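Local coordinates for histidinol dehydrogenase (Elizabethkingia anophelis NUHP1, PDB 6AN0), which probably catalyses the last step of histidine biosynthesis, the two successive NAD-dependent oxidations of L-histidinol to L-histidine, and binds zinc, at residues A[55-58]-A[59-63]; A[68-71]-A[72-76]; A[141-144]-A[145-149]; A[175-178]-A[179-183]. One frame throughout, in Å; residues are numbered along the deposited sequence. Where two conformers were deposited one is given.

How the contacts relate
The four contacts follow one another along the chain, each a local turn at or within a helix. Contact 1 is the C-terminal end of helix 50-61, and contact 2 the N-terminal start of the next helix, 72-79; their centres are 19 Å apart and they do not touch. Contacts 3 and 4 lie in two successive beta-alpha-beta units, whose helices 142-154 and 173-181 pack together, the contact centres 9 Å apart. Contact 4 also touches contact 2, where Ile75 CG2 lies 3.6 Å from Asn180 CG. Contacts 2, 4 and 3 thus form a connected series of touching helices, leading from the surface at helix 72-79 inward to helix 142-154 near the zinc.

Contact 1. Residues A[55-58]-A[59-63]; sequences NYTK and KFDKA
Thr57 and Lys58 meet the last turn of helix 50-61 through backbone as much as side chain. The carbonyl O of Thr57 receives Asp61 N at 2.9 Å, and the same step of four residues brings their side chains together beside Pro165. Thr57 CG2, anti to the backbone N, reaches Asp61 OD2 at 3.5 Å, while OG1 turns back to Leu53 O. A water joins the two polar ends, donating to Thr57 OG1 at 2.8 Å and to Asp61 OD2 at 2.6 Å; threonine suits this place because its branched CB carries both a methyl and a hydroxyl. Lys58 packs differently: its CA gives a CA-H...O contact to Ala63 O at 3.3 Å, and in the conformer described its amine makes a cation-pi interaction with Tyr64. At Lys62 a positive phi (57°) ends the helix; Lys62 N makes only a weak bond to Lys58 O, and NZ folds back to donate to Lys59 O at 3.1 Å. Tyr56 and Phe60 lie side by side, Tyr56 CD2 3.6 Å from Phe60 CE1. Lys59 CG lies over one face of the Phe60 ring, toward its rim. Tyr56 OH is bonded to Asp44, and the Tyr56 side chain comes within about 4 Å of that of Gln194, which probably binds NAD(+). Lys62 NZ thus answers a carbonyl of the turn, and a water couples the Asp61 carboxylate to the Thr57 hydroxyl.

Contact 2. Residues A[68-71]-A[72-76]; sequences IRVS and SDEIT
Ser71 and Glu74 exchange bonds at the start of helix 72-79 and form a capping box. Ser71 OG accepts Glu74 N at 3.2 Å, and in return Ser71 N donates to the anti lone pair of Glu74 OE2 at 2.9 Å along a nearly straight line (169°). Serine suits the N-cap because its short arm, with OG between the backbone N and the carbonyl carbon (chi1 68°), can meet a backbone N-H of the first turn; the extended glutamate side chain three residues on is long enough to reach the Ser71 N-H. The tight side is apolar: Val70 CG1 meets Ile75 CD1 at 3.7 Å, the two side chains crossing at about a right angle, and both also pack on Ile187 of strand 186-189 and Leu176 of helix 173-181. The solvent side is looser, with Ser72 and Asp73 exposed. A water donates to both Arg69 O and Glu74 OE2, at 2.6 Å from the latter. Glu74 OE1 forms a salt bridge with Lys189. Holding both carboxylate oxygens in this way, with Lys189 and the helix N-terminus close by, would favour the charged form of Glu74, whose negative charge should in turn stabilise the helix start.

Contact 3. Residues A[141-144]-A[145-149]; sequences FSTV and LMLGI
Val144 O takes Gly148 N at 2.8 Å, the shortest of the three bonds that tie the first turn of helix 142-154 to the next. Glycine fits here because, with no CB, it lets this carbonyl and Ile182 CD1 of the neighbouring helix end come close to its CA. The two companion bonds are longer, each 3.1 Å: Met146 N to Ser142 O, which lies in the carbonyl plane, and Leu147 N to Thr143 O. Side chains add a smaller contact along one side of the helix. Thr143 and Leu147 run side by side; with OG1 beside the backbone N (chi1 -58°), Thr143 CG2 stands anti to it and meets Leu147 CD1 at 3.7 Å. The threonine thereby gives its methyl to the leucine, while OG1 bonds His371 NE2. Met146 bends at chi2 (-65°), and its CG comes to 3.3 Å from Ser142 O. Leu145 and Ile149 pack on Ile97 of helix 84-102; Phe141 sits between Ile90 of that helix and Ala174 and Thr178 of helix 173-181, so large apolar residues suit faces that lie between helices. Ser142 OG, at the helix start, is hydrogen-bonded to Glu418 of the second subunit, a residue predicted to bind substrate, and the side chain of Ser142 comes within about 7 Å of a zinc ion. This is the helix of a beta-alpha-beta unit, between strands 117-132 and 158-163, with its N-terminal end at the subunit boundary beside the metal site.

Contact 4. Residues A[175-178]-A[179-183]; sequences ILYT and ANLIG. With EDO (1,2-ethanediol), chain C.
Thr178 O receives Ile182 N at 3.4 Å in a weak last i to i+4 bond, and helix 173-181 then stops in a Schellman motif, with Gly183 as the C-prime residue. Gly183 has positive phi (89°), a conformation that glycine takes readily for want of a CB; its N donates to Asn180 O at 3.1 Å, and Ile184 N reaches back to Ala179 O. Ile182 has already left helical angles. Upstream the helix is regular, with Ala179 N on Ile175 O and Leu181 N on Tyr177 O. Small Ala179 and Thr178 suit the close packing against Val144 and Leu145 of helix 142-154, and Thr178 OG1 is satisfied by Ala174 O. Toward helix 84-102, Tyr177 and Leu181 lie side by side; Tyr177 CG stands anti to the backbone N (chi1 168°), which swings the ring along the helix to meet the leucine, Tyr177 CE1 to Leu181 CD2 4.2 Å. The helix links strands 158-163 and 186-189 in a beta-alpha-beta unit. Ile182 O accepts a hydrogen bond from Gln152 NE2 and a weak one from a 1,2-ethanediol, probably from the crystallisation liquor. A water donates to Tyr177 O and to Asn180 OD1, 3.0 Å from each.

Contact 1. Residues A[55-58]-A[59-63]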
ATOM      1  N   ASN A  55       9.551  17.403  26.371  1.00 28.98           N
ATOM      2  CA  ASN A  55      10.921  17.154  26.819  0.59 26.97           C
ATOM      3  C   ASN A  55      11.851  16.884  25.639  1.00 26.03           C
ATOM      4  O   ASN A  55      12.972  17.406  25.593  1.00 30.48           O
ATOM      5  CB  ASN A  55      10.944  15.983  27.815  0.59 27.75           C
ATOM      6  CG  ASN A  55      12.174  16.000  28.724  0.59 34.72           C
ATOM      7  OD1 ASN A  55      12.808  17.039  28.917  0.59 33.73           O
ATOM      8  ND2 ASN A  55      12.506  14.845  29.292  0.59 30.30           N
ATOM      9  N   TYR A  56      11.401  16.073  24.669  1.00 24.27           N
ATOM     10  CA  TYR A  56      12.202  15.817  23.477  1.00 22.83           C
ATOM     11  C   TYR A  56      12.329  17.060  22.609  1.00 28.47           C
ATOM     12  O   TYR A  56      13.361  17.256  21.962  1.00 28.36           O
ATOM     13  CB  TYR A  56      11.599  14.665  22.653  1.00 24.37           C
ATOM     14  CG  TYR A  56      12.016  13.310  23.175  1.00 25.40           C
ATOM     15  CD1 TYR A  56      11.324  12.702  24.207  1.00 27.49           C
ATOM     16  CD2 TYR A  56      13.127  12.655  22.656  1.00 33.37           C
ATOM     17  CE1 TYR A  56      11.715  11.473  24.701  1.00 28.06           C
ATOM     18  CE2 TYR A  56      13.527  11.430  23.148  1.00 30.85           C
ATOM     19  CZ  TYR A  56      12.815  10.844  24.169  1.00 27.01           C
ATOM     20  OH  TYR A  56      13.201   9.621  24.660  1.00 26.94           O
ATOM     21  N   THR A  57      11.299  17.903  22.567  1.00 26.83           N
ATOM     22  CA  THR A  57      11.424  19.140  21.803  1.00 23.74           C
ATOM     23  C   THR A  57      12.471  20.048  22.429  1.00 26.79           C
ATOM     24  O   THR A  57      13.300  20.639  21.723  1.00 28.70           O
ATOM     25  CB  THR A  57      10.058  19.822  21.705  1.00 27.27           C
ATOM     26  OG1 THR A  57       9.161  18.936  21.021  1.00 27.51           O
ATOM     27  CG2 THR A  57      10.154  21.122  20.926  1.00 29.84           C
ATOM     28  N   LYS A  58      12.463  20.143  23.760  1.00 25.72           N
ATOM     29  CA  LYS A  58      13.511  20.875  24.463  0.60 28.90           C
ATOM     30  C   LYS A  58      14.892  20.368  24.089  1.00 34.98           C
ATOM     31  O   LYS A  58      15.820  21.163  23.879  1.00 33.40           O
ATOM     32  CB  LYS A  58      13.343  20.749  25.977  0.60 33.72           C
ATOM     33  CG  LYS A  58      12.271  21.590  26.604  0.60 31.66           C
ATOM     34  CD  LYS A  58      12.253  21.335  28.107  0.60 40.66           C
ATOM     35  CE  LYS A  58      13.670  21.395  28.691  0.60 46.16           C
ATOM     36  NZ  LYS A  58      13.729  21.051  30.145  0.60 52.44           N
ATOM     37  N   LYS A  59      15.050  19.043  24.011  1.00 33.31           N
ATOM     38  CA  LYS A  59      16.369  18.445  23.829  1.00 32.14           C
ATOM     39  C   LYS A  59      16.872  18.619  22.403  1.00 30.23           C
ATOM     40  O   LYS A  59      18.043  18.935  22.188  1.00 30.50           O
ATOM     41  CB  LYS A  59      16.321  16.960  24.201  1.00 32.87           C
ATOM     42  CG  LYS A  59      17.632  16.223  23.937  1.00 31.07           C
ATOM     43  CD  LYS A  59      17.682  14.857  24.638  1.00 36.51           C
ATOM     44  CE  LYS A  59      18.866  14.027  24.154  1.00 43.35           C
ATOM     45  NZ  LYS A  59      19.054  12.757  24.917  1.00 42.21           N
ATOM     46  N   PHE A  60      16.017  18.374  21.412  1.00 31.53           N
ATOM     47  CA  PHE A  60      16.495  18.330  20.037  1.00 37.49           C
ATOM     48  C   PHE A  60      16.214  19.599  19.248  1.00 33.97           C
ATOM     49  O   PHE A  60      17.028  19.968  18.398  1.00 33.54           O
ATOM     50  CB  PHE A  60      15.905  17.107  19.323  1.00 32.07           C
ATOM     51  CG  PHE A  60      16.454  15.811  19.848  1.00 28.40           C
ATOM     52  CD1 PHE A  60      15.741  15.059  20.764  1.00 30.14           C
ATOM     53  CD2 PHE A  60      17.711  15.372  19.463  1.00 38.95           C
ATOM     54  CE1 PHE A  60      16.266  13.868  21.275  1.00 34.43           C
ATOM     55  CE2 PHE A  60      18.243  14.183  19.967  1.00 44.32           C
ATOM     56  CZ  PHE A  60      17.519  13.430  20.873  1.00 32.30           C
ATOM     57  N   ASP A  61      15.115  20.295  19.529  1.00 30.25           N
ATOM     58  CA  ASP A  61      14.808  21.546  18.847  1.00 30.25           C
ATOM     59  C   ASP A  61      15.280  22.772  19.613  1.00 31.74           C
ATOM     60  O   ASP A  61      15.216  23.881  19.074  1.00 32.55           O
ATOM     61  CB  ASP A  61      13.302  21.647  18.585  1.00 27.19           C
ATOM     62  CG  ASP A  61      12.786  20.501  17.729  1.00 35.47           C
ATOM     63  OD1 ASP A  61      13.492  20.092  16.781  1.00 32.75           O
ATOM     64  OD2 ASP A  61      11.686  19.995  18.014  1.00 34.78           O
ATOM     65  N   LYS A  62      15.755  22.597  20.849  1.00 33.44           N
ATOM     66  CA  LYS A  62      16.205  23.694  21.703  1.00 34.60           C
ATOM     67  C   LYS A  62      15.107  24.726  21.921  1.00 33.00           C
ATOM     68  O   LYS A  62      15.381  25.925  22.024  1.00 33.86           O
ATOM     69  CB  LYS A  62      17.462  24.378  21.151  1.00 38.53           C
ATOM     70  CG  LYS A  62      18.562  23.441  20.729  1.00 39.21           C
ATOM     71  CD  LYS A  62      18.986  22.526  21.856  1.00 49.70           C
ATOM     72  CE  LYS A  62      20.227  21.747  21.461  1.00 62.71           C
ATOM     73  NZ  LYS A  62      20.577  20.703  22.461  1.00 64.49           N
ATOM     74  N   ALA A  63      13.862  24.273  22.002  1.00 31.97           N
ATOM     75  CA  ALA A  63      12.730  25.136  22.298  1.00 31.03           C
ATOM     76  C   ALA A  63      11.957  24.536  23.460  1.00 31.59           C
ATOM     77  O   ALA A  63      11.590  23.362  23.419  1.00 34.19           O
ATOM     78  CB  ALA A  63      11.813  25.301  21.076  1.00 31.57           C
TER
HETATM   79  O   HOH W   1      10.090  17.990  18.530  1.00 23.49           O

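Contact 2. Residues A[68-71]-A[72-76]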
ATOM      1  N   ILE A  68       1.815  22.691  22.752  1.00 29.30           N
ATOM      2  CA  ILE A  68       2.239  21.936  21.574  1.00 31.73           C
ATOM      3  C   ILE A  68       1.481  22.393  20.332  1.00 26.93           C
ATOM      4  O   ILE A  68       2.032  22.388  19.221  1.00 26.85           O
ATOM      5  CB  ILE A  68       2.053  20.429  21.837  1.00 24.75           C
ATOM      6  CG1 ILE A  68       2.982  19.984  22.975  1.00 32.12           C
ATOM      7  CG2 ILE A  68       2.278  19.596  20.555  1.00 31.44           C
ATOM      8  CD1 ILE A  68       2.560  18.692  23.652  1.00 37.51           C
ATOM      9  N   ARG A  69       0.230  22.821  20.489  1.00 29.41           N
ATOM     10  CA  ARG A  69      -0.616  23.152  19.350  1.00 25.64           C
ATOM     11  C   ARG A  69      -0.393  24.593  18.897  1.00 23.92           C
ATOM     12  O   ARG A  69      -0.337  25.509  19.723  1.00 26.90           O
ATOM     13  CB  ARG A  69      -2.093  22.935  19.697  1.00 30.66           C
ATOM     14  CG  ARG A  69      -2.962  22.901  18.452  1.00 33.96           C
ATOM     15  CD  ARG A  69      -4.401  22.532  18.741  1.00 43.76           C
ATOM     16  NE  ARG A  69      -5.217  22.703  17.541  1.00 35.23           N
ATOM     17  CZ  ARG A  69      -6.544  22.773  17.543  1.00 56.98           C
ATOM     18  NH1 ARG A  69      -7.214  22.679  18.683  1.00 62.83           N
ATOM     19  NH2 ARG A  69      -7.199  22.941  16.402  1.00 52.84           N
ATOM     20  N   VAL A  70      -0.261  24.785  17.578  1.00 28.71           N
ATOM     21  CA  VAL A  70      -0.209  26.127  17.007  1.00 23.68           C
ATOM     22  C   VAL A  70      -1.540  26.819  17.263  1.00 26.51           C
ATOM     23  O   VAL A  70      -2.608  26.245  17.026  1.00 30.84           O
ATOM     24  CB  VAL A  70       0.114  26.048  15.502  1.00 25.04           C
ATOM     25  CG1 VAL A  70       0.032  27.421  14.851  1.00 26.71           C
ATOM     26  CG2 VAL A  70       1.499  25.424  15.270  1.00 22.07           C
ATOM     27  N   SER A  71      -1.483  28.060  17.746  1.00 29.23           N
ATOM     28  CA  SER A  71      -2.672  28.826  18.090  1.00 30.52           C
ATOM     29  C   SER A  71      -3.248  29.554  16.872  1.00 27.72           C
ATOM     30  O   SER A  71      -2.604  29.698  15.833  1.00 32.31           O
ATOM     31  CB  SER A  71      -2.344  29.844  19.179  1.00 35.47           C
ATOM     32  OG  SER A  71      -1.485  30.847  18.662  1.00 32.61           O
ATOM     33  N   SER A  72      -4.480  30.053  17.023  1.00 34.58           N
ATOM     34  CA  SER A  72      -5.079  30.808  15.927  1.00 37.02           C
ATOM     35  C   SER A  72      -4.375  32.149  15.716  1.00 31.70           C
ATOM     36  O   SER A  72      -4.260  32.610  14.575  1.00 31.53           O
ATOM     37  CB  SER A  72      -6.580  31.010  16.173  1.00 39.93           C
ATOM     38  OG  SER A  72      -6.807  31.916  17.226  1.00 49.73           O
ATOM     39  N   ASP A  73      -3.890  32.782  16.791  1.00 35.16           N
ATOM     40  CA  ASP A  73      -3.106  34.009  16.636  1.00 36.42           C
ATOM     41  C   ASP A  73      -1.835  33.756  15.828  1.00 37.20           C
ATOM     42  O   ASP A  73      -1.427  34.593  15.010  1.00 29.96           O
ATOM     43  CB  ASP A  73      -2.748  34.591  18.003  1.00 34.75           C
ATOM     44  CG  ASP A  73      -3.854  35.442  18.585  1.00 46.10           C
ATOM     45  OD1 ASP A  73      -4.797  35.792  17.840  1.00 52.30           O
ATOM     46  OD2 ASP A  73      -3.779  35.755  19.788  1.00 51.95           O
ATOM     47  N   GLU A  74      -1.188  32.611  16.059  1.00 29.02           N
ATOM     48  CA  GLU A  74      -0.002  32.261  15.281  1.00 28.08           C
ATOM     49  C   GLU A  74      -0.340  32.035  13.809  1.00 30.08           C
ATOM     50  O   GLU A  74       0.417  32.448  12.922  1.00 26.52           O
ATOM     51  CB  GLU A  74       0.668  31.024  15.883  1.00 27.70           C
ATOM     52  CG  GLU A  74       1.317  31.299  17.238  1.00 35.46           C
ATOM     53  CD  GLU A  74       1.960  30.061  17.852  1.00 42.95           C
ATOM     54  OE1 GLU A  74       3.143  30.133  18.264  1.00 40.62           O
ATOM     55  OE2 GLU A  74       1.282  29.015  17.920  1.00 33.23           O
ATOM     56  N   ILE A  75      -1.482  31.399  13.523  1.00 30.67           N
ATOM     57  CA  ILE A  75      -1.914  31.238  12.135  1.00 25.95           C
ATOM     58  C   ILE A  75      -2.167  32.598  11.497  1.00 27.97           C
ATOM     59  O   ILE A  75      -1.753  32.857  10.358  1.00 31.45           O
ATOM     60  CB  ILE A  75      -3.168  30.348  12.049  1.00 32.92           C
ATOM     61  CG1 ILE A  75      -2.889  28.938  12.581  1.00 32.00           C
ATOM     62  CG2 ILE A  75      -3.661  30.284  10.617  1.00 37.17           C
ATOM     63  CD1 ILE A  75      -1.889  28.178  11.768  1.00 31.55           C
ATOM     64  N   THR A  76      -2.849  33.488  12.225  1.00 31.44           N
ATOM     65  CA  THR A  76      -3.137  34.818  11.698  1.00 35.67           C
ATOM     66  C   THR A  76      -1.854  35.608  11.473  1.00 36.04           C
ATOM     67  O   THR A  76      -1.711  36.293  10.454  1.00 36.84           O
ATOM     68  CB  THR A  76      -4.070  35.565  12.648  1.00 32.18           C
ATOM     69  OG1 THR A  76      -5.315  34.860  12.726  1.00 43.83           O
ATOM     70  CG2 THR A  76      -4.330  36.976  12.144  1.00 36.62           C
TER
HETATM   71  O   HOH W   2       1.145  27.892  20.285  1.00 32.75           O

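Contact 3. Residues A[141-144]-A[145-149]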
ATOM      1  N   PHE A 141       6.946  23.894   1.967  1.00 29.96           N
ATOM      2  CA  PHE A 141       5.500  23.991   2.119  1.00 29.09           C
ATOM      3  C   PHE A 141       4.739  23.361   0.954  1.00 25.58           C
ATOM      4  O   PHE A 141       3.538  23.107   1.083  1.00 27.04           O
ATOM      5  CB  PHE A 141       5.089  25.464   2.258  1.00 35.63           C
ATOM      6  CG  PHE A 141       5.492  26.310   1.082  1.00 28.73           C
ATOM      7  CD1 PHE A 141       4.676  26.409  -0.033  1.00 29.95           C
ATOM      8  CD2 PHE A 141       6.708  26.969   1.080  1.00 35.39           C
ATOM      9  CE1 PHE A 141       5.063  27.151  -1.119  1.00 30.37           C
ATOM     10  CE2 PHE A 141       7.095  27.727  -0.001  1.00 38.07           C
ATOM     11  CZ  PHE A 141       6.270  27.819  -1.101  1.00 37.97           C
ATOM     12  N   SER A 142       5.392  23.141  -0.190  1.00 24.52           N
ATOM     13  CA  SER A 142       4.697  22.478  -1.295  1.00 22.61           C
ATOM     14  C   SER A 142       4.236  21.077  -0.896  1.00 24.55           C
ATOM     15  O   SER A 142       3.205  20.591  -1.383  1.00 23.07           O
ATOM     16  CB  SER A 142       5.606  22.424  -2.530  1.00 28.52           C
ATOM     17  OG  SER A 142       6.841  21.772  -2.233  1.00 32.62           O
ATOM     18  N   THR A 143       4.973  20.411  -0.004  1.00 21.94           N
ATOM     19  CA  THR A 143       4.543  19.091   0.449  1.00 18.08           C
ATOM     20  C   THR A 143       3.222  19.153   1.210  1.00 22.43           C
ATOM     21  O   THR A 143       2.452  18.185   1.200  1.00 20.73           O
ATOM     22  CB  THR A 143       5.649  18.470   1.307  1.00 27.22           C
ATOM     23  OG1 THR A 143       6.836  18.394   0.518  1.00 25.71           O
ATOM     24  CG2 THR A 143       5.275  17.058   1.762  1.00 27.94           C
ATOM     25  N   VAL A 144       2.942  20.275   1.880  1.00 21.48           N
ATOM     26  CA  VAL A 144       1.649  20.432   2.542  1.00 23.06           C
ATOM     27  C   VAL A 144       0.515  20.310   1.528  1.00 20.39           C
ATOM     28  O   VAL A 144      -0.480  19.615   1.767  1.00 20.91           O
ATOM     29  CB  VAL A 144       1.588  21.770   3.300  1.00 27.74           C
ATOM     30  CG1 VAL A 144       0.208  21.966   3.904  1.00 19.60           C
ATOM     31  CG2 VAL A 144       2.674  21.820   4.377  1.00 23.42           C
ATOM     32  N   LEU A 145       0.649  20.984   0.378  1.00 20.16           N
ATOM     33  CA  LEU A 145      -0.368  20.855  -0.671  1.00 19.80           C
ATOM     34  C   LEU A 145      -0.480  19.421  -1.172  1.00 24.61           C
ATOM     35  O   LEU A 145      -1.591  18.909  -1.377  1.00 21.49           O
ATOM     36  CB  LEU A 145      -0.050  21.779  -1.851  1.00 15.95           C
ATOM     37  CG  LEU A 145      -0.070  23.283  -1.596  1.00 24.52           C
ATOM     38  CD1 LEU A 145       0.331  24.033  -2.865  1.00 27.61           C
ATOM     39  CD2 LEU A 145      -1.447  23.718  -1.098  1.00 25.21           C
ATOM     40  N   MET A 146       0.662  18.762  -1.390  1.00 19.90           N
ATOM     41  CA  MET A 146       0.678  17.440  -2.016  1.00 19.53           C
ATOM     42  C   MET A 146      -0.000  16.379  -1.153  1.00 23.90           C
ATOM     43  O   MET A 146      -0.532  15.392  -1.681  1.00 20.85           O
ATOM     44  CB  MET A 146       2.122  17.006  -2.292  1.00 18.35           C
ATOM     45  CG  MET A 146       2.871  17.869  -3.302  1.00 22.08           C
ATOM     46  SD  MET A 146       2.134  17.761  -4.951  1.00 25.61           S
ATOM     47  CE  MET A 146       2.958  19.112  -5.811  1.00 23.30           C
ATOM     48  N   LEU A 147       0.068  16.518   0.166  1.00 19.58           N
ATOM     49  CA  LEU A 147      -0.503  15.527   1.069  1.00 18.25           C
ATOM     50  C   LEU A 147      -1.836  15.969   1.643  1.00 19.48           C
ATOM     51  O   LEU A 147      -2.740  15.142   1.800  1.00 22.14           O
ATOM     52  CB  LEU A 147       0.469  15.228   2.216  1.00 21.32           C
ATOM     53  CG  LEU A 147       1.840  14.747   1.742  1.00 21.75           C
ATOM     54  CD1 LEU A 147       2.769  14.544   2.936  1.00 22.32           C
ATOM     55  CD2 LEU A 147       1.747  13.453   0.921  1.00 21.04           C
ATOM     56  N   GLY A 148      -1.988  17.270   1.899  1.00 19.29           N
ATOM     57  CA  GLY A 148      -3.228  17.764   2.481  1.00 18.40           C
ATOM     58  C   GLY A 148      -4.394  17.764   1.506  1.00 20.02           C
ATOM     59  O   GLY A 148      -5.536  17.504   1.894  1.00 22.04           O
ATOM     60  N   ILE A 149      -4.137  18.064   0.236  1.00 21.90           N
ATOM     61  CA  ILE A 149      -5.245  18.223  -0.710  1.00 22.79           C
ATOM     62  C   ILE A 149      -5.910  16.872  -0.982  1.00 22.07           C
ATOM     63  O   ILE A 149      -7.150  16.783  -0.916  1.00 23.39           O
ATOM     64  CB  ILE A 149      -4.786  18.924  -2.009  1.00 20.01           C
ATOM     65  CG1 ILE A 149      -4.573  20.420  -1.742  1.00 26.66           C
ATOM     66  CG2 ILE A 149      -5.832  18.745  -3.132  1.00 20.79           C
ATOM     67  CD1 ILE A 149      -4.062  21.226  -2.945  1.00 22.87           C
TER

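Contact 4. Residues A[175-178]-A[179-183]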
ATOM      1  N   ILE A 175       4.485  27.503   5.821  1.00 21.85           N
ATOM      2  CA  ILE A 175       3.883  26.229   6.199  1.00 20.63           C
ATOM      3  C   ILE A 175       2.505  26.451   6.806  1.00 22.09           C
ATOM      4  O   ILE A 175       1.532  25.774   6.445  1.00 20.59           O
ATOM      5  CB  ILE A 175       4.796  25.461   7.174  1.00 25.27           C
ATOM      6  CG1 ILE A 175       6.061  24.987   6.466  1.00 28.57           C
ATOM      7  CG2 ILE A 175       4.037  24.275   7.810  1.00 24.22           C
ATOM      8  CD1 ILE A 175       7.061  24.306   7.413  1.00 32.44           C
ATOM      9  N   LEU A 176       2.410  27.381   7.764  1.00 22.78           N
ATOM     10  CA  LEU A 176       1.139  27.605   8.450  1.00 28.28           C
ATOM     11  C   LEU A 176       0.100  28.172   7.493  1.00 26.24           C
ATOM     12  O   LEU A 176      -1.064  27.748   7.508  1.00 25.18           O
ATOM     13  CB  LEU A 176       1.339  28.542   9.650  1.00 26.79           C
ATOM     14  CG  LEU A 176       2.284  28.022  10.741  1.00 24.61           C
ATOM     15  CD1 LEU A 176       2.435  29.052  11.850  1.00 30.14           C
ATOM     16  CD2 LEU A 176       1.778  26.696  11.298  1.00 21.25           C
ATOM     17  N   TYR A 177       0.501  29.142   6.663  1.00 23.78           N
ATOM     18  CA  TYR A 177      -0.413  29.686   5.664  1.00 29.81           C
ATOM     19  C   TYR A 177      -0.971  28.581   4.775  1.00 30.44           C
ATOM     20  O   TYR A 177      -2.188  28.486   4.566  1.00 28.22           O
ATOM     21  CB  TYR A 177       0.285  30.751   4.804  1.00 28.25           C
ATOM     22  CG  TYR A 177      -0.562  31.095   3.597  1.00 26.98           C
ATOM     23  CD1 TYR A 177      -0.357  30.477   2.356  1.00 26.55           C
ATOM     24  CD2 TYR A 177      -1.629  31.973   3.719  1.00 32.07           C
ATOM     25  CE1 TYR A 177      -1.182  30.765   1.261  1.00 27.33           C
ATOM     26  CE2 TYR A 177      -2.451  32.261   2.637  1.00 31.31           C
ATOM     27  CZ  TYR A 177      -2.226  31.657   1.421  1.00 32.39           C
ATOM     28  OH  TYR A 177      -3.053  31.966   0.370  1.00 36.04           O
ATOM     29  N   THR A 178      -0.083  27.739   4.233  1.00 21.47           N
ATOM     30  CA  THR A 178      -0.493  26.709   3.286  1.00 22.18           C
ATOM     31  C   THR A 178      -1.364  25.646   3.950  1.00 25.71           C
ATOM     32  O   THR A 178      -2.355  25.201   3.360  1.00 21.91           O
ATOM     33  CB  THR A 178       0.743  26.079   2.637  1.00 24.72           C
ATOM     34  OG1 THR A 178       1.554  27.114   2.051  1.00 26.34           O
ATOM     35  CG2 THR A 178       0.322  25.115   1.554  1.00 24.90           C
ATOM     36  N   ALA A 179      -1.028  25.221   5.174  1.00 21.24           N
ATOM     37  CA  ALA A 179      -1.882  24.244   5.849  1.00 20.34           C
ATOM     38  C   ALA A 179      -3.249  24.835   6.153  1.00 26.35           C
ATOM     39  O   ALA A 179      -4.275  24.177   5.944  1.00 25.70           O
ATOM     40  CB  ALA A 179      -1.222  23.737   7.131  1.00 23.04           C
ATOM     41  N   ASN A 180      -3.285  26.083   6.626  1.00 26.11           N
ATOM     42  CA  ASN A 180      -4.564  26.715   6.928  1.00 28.05           C
ATOM     43  C   ASN A 180      -5.399  26.909   5.668  1.00 28.75           C
ATOM     44  O   ASN A 180      -6.626  26.739   5.700  1.00 30.98           O
ATOM     45  CB  ASN A 180      -4.340  28.045   7.642  1.00 26.31           C
ATOM     46  CG  ASN A 180      -5.636  28.744   7.974  1.00 36.35           C
ATOM     47  OD1 ASN A 180      -6.056  29.680   7.285  1.00 37.05           O
ATOM     48  ND2 ASN A 180      -6.293  28.279   9.017  1.00 29.68           N
ATOM     49  N   LEU A 181      -4.746  27.242   4.545  1.00 24.44           N
ATOM     50  CA  LEU A 181      -5.440  27.440   3.269  1.00 28.47           C
ATOM     51  C   LEU A 181      -6.285  26.229   2.886  1.00 32.59           C
ATOM     52  O   LEU A 181      -7.425  26.374   2.428  1.00 27.87           O
ATOM     53  CB  LEU A 181      -4.425  27.728   2.160  1.00 29.11           C
ATOM     54  CG  LEU A 181      -4.964  27.854   0.725  1.00 30.75           C
ATOM     55  CD1 LEU A 181      -5.885  29.068   0.588  1.00 32.70           C
ATOM     56  CD2 LEU A 181      -3.827  27.915  -0.298  1.00 27.27           C
ATOM     57  N   ILE A 182      -5.731  25.026   3.034  1.00 26.06           N
ATOM     58  CA  ILE A 182      -6.416  23.823   2.572  1.00 30.80           C
ATOM     59  C   ILE A 182      -7.164  23.159   3.722  1.00 28.16           C
ATOM     60  O   ILE A 182      -7.598  22.004   3.621  1.00 30.67           O
ATOM     61  CB  ILE A 182      -5.438  22.850   1.902  1.00 22.26           C
ATOM     62  CG1 ILE A 182      -4.367  22.372   2.881  1.00 25.44           C
ATOM     63  CG2 ILE A 182      -4.799  23.503   0.679  1.00 28.22           C
ATOM     64  CD1 ILE A 182      -3.469  21.326   2.291  1.00 23.23           C
ATOM     65  N   GLY A 183      -7.329  23.886   4.821  1.00 24.60           N
ATOM     66  CA  GLY A 183      -8.253  23.498   5.869  1.00 29.48           C
ATOM     67  C   GLY A 183      -7.697  22.605   6.954  1.00 32.14           C
ATOM     68  O   GLY A 183      -8.482  22.024   7.716  1.00 27.01           O
TER
HETATM   69  C1  EDO C 502      -8.857  21.304  -0.974  1.00 48.76           C
HETATM   70  O1  EDO C 502      -9.836  20.261  -1.051  1.00 60.75           O
HETATM   71  C2  EDO C 502      -8.533  21.624   0.479  1.00 40.75           C
HETATM   72  O2  EDO C 502      -9.608  22.342   1.099  1.00 57.49           O
HETATM   73  O   HOH W   3      -4.370  30.570   4.991  1.00 32.84           O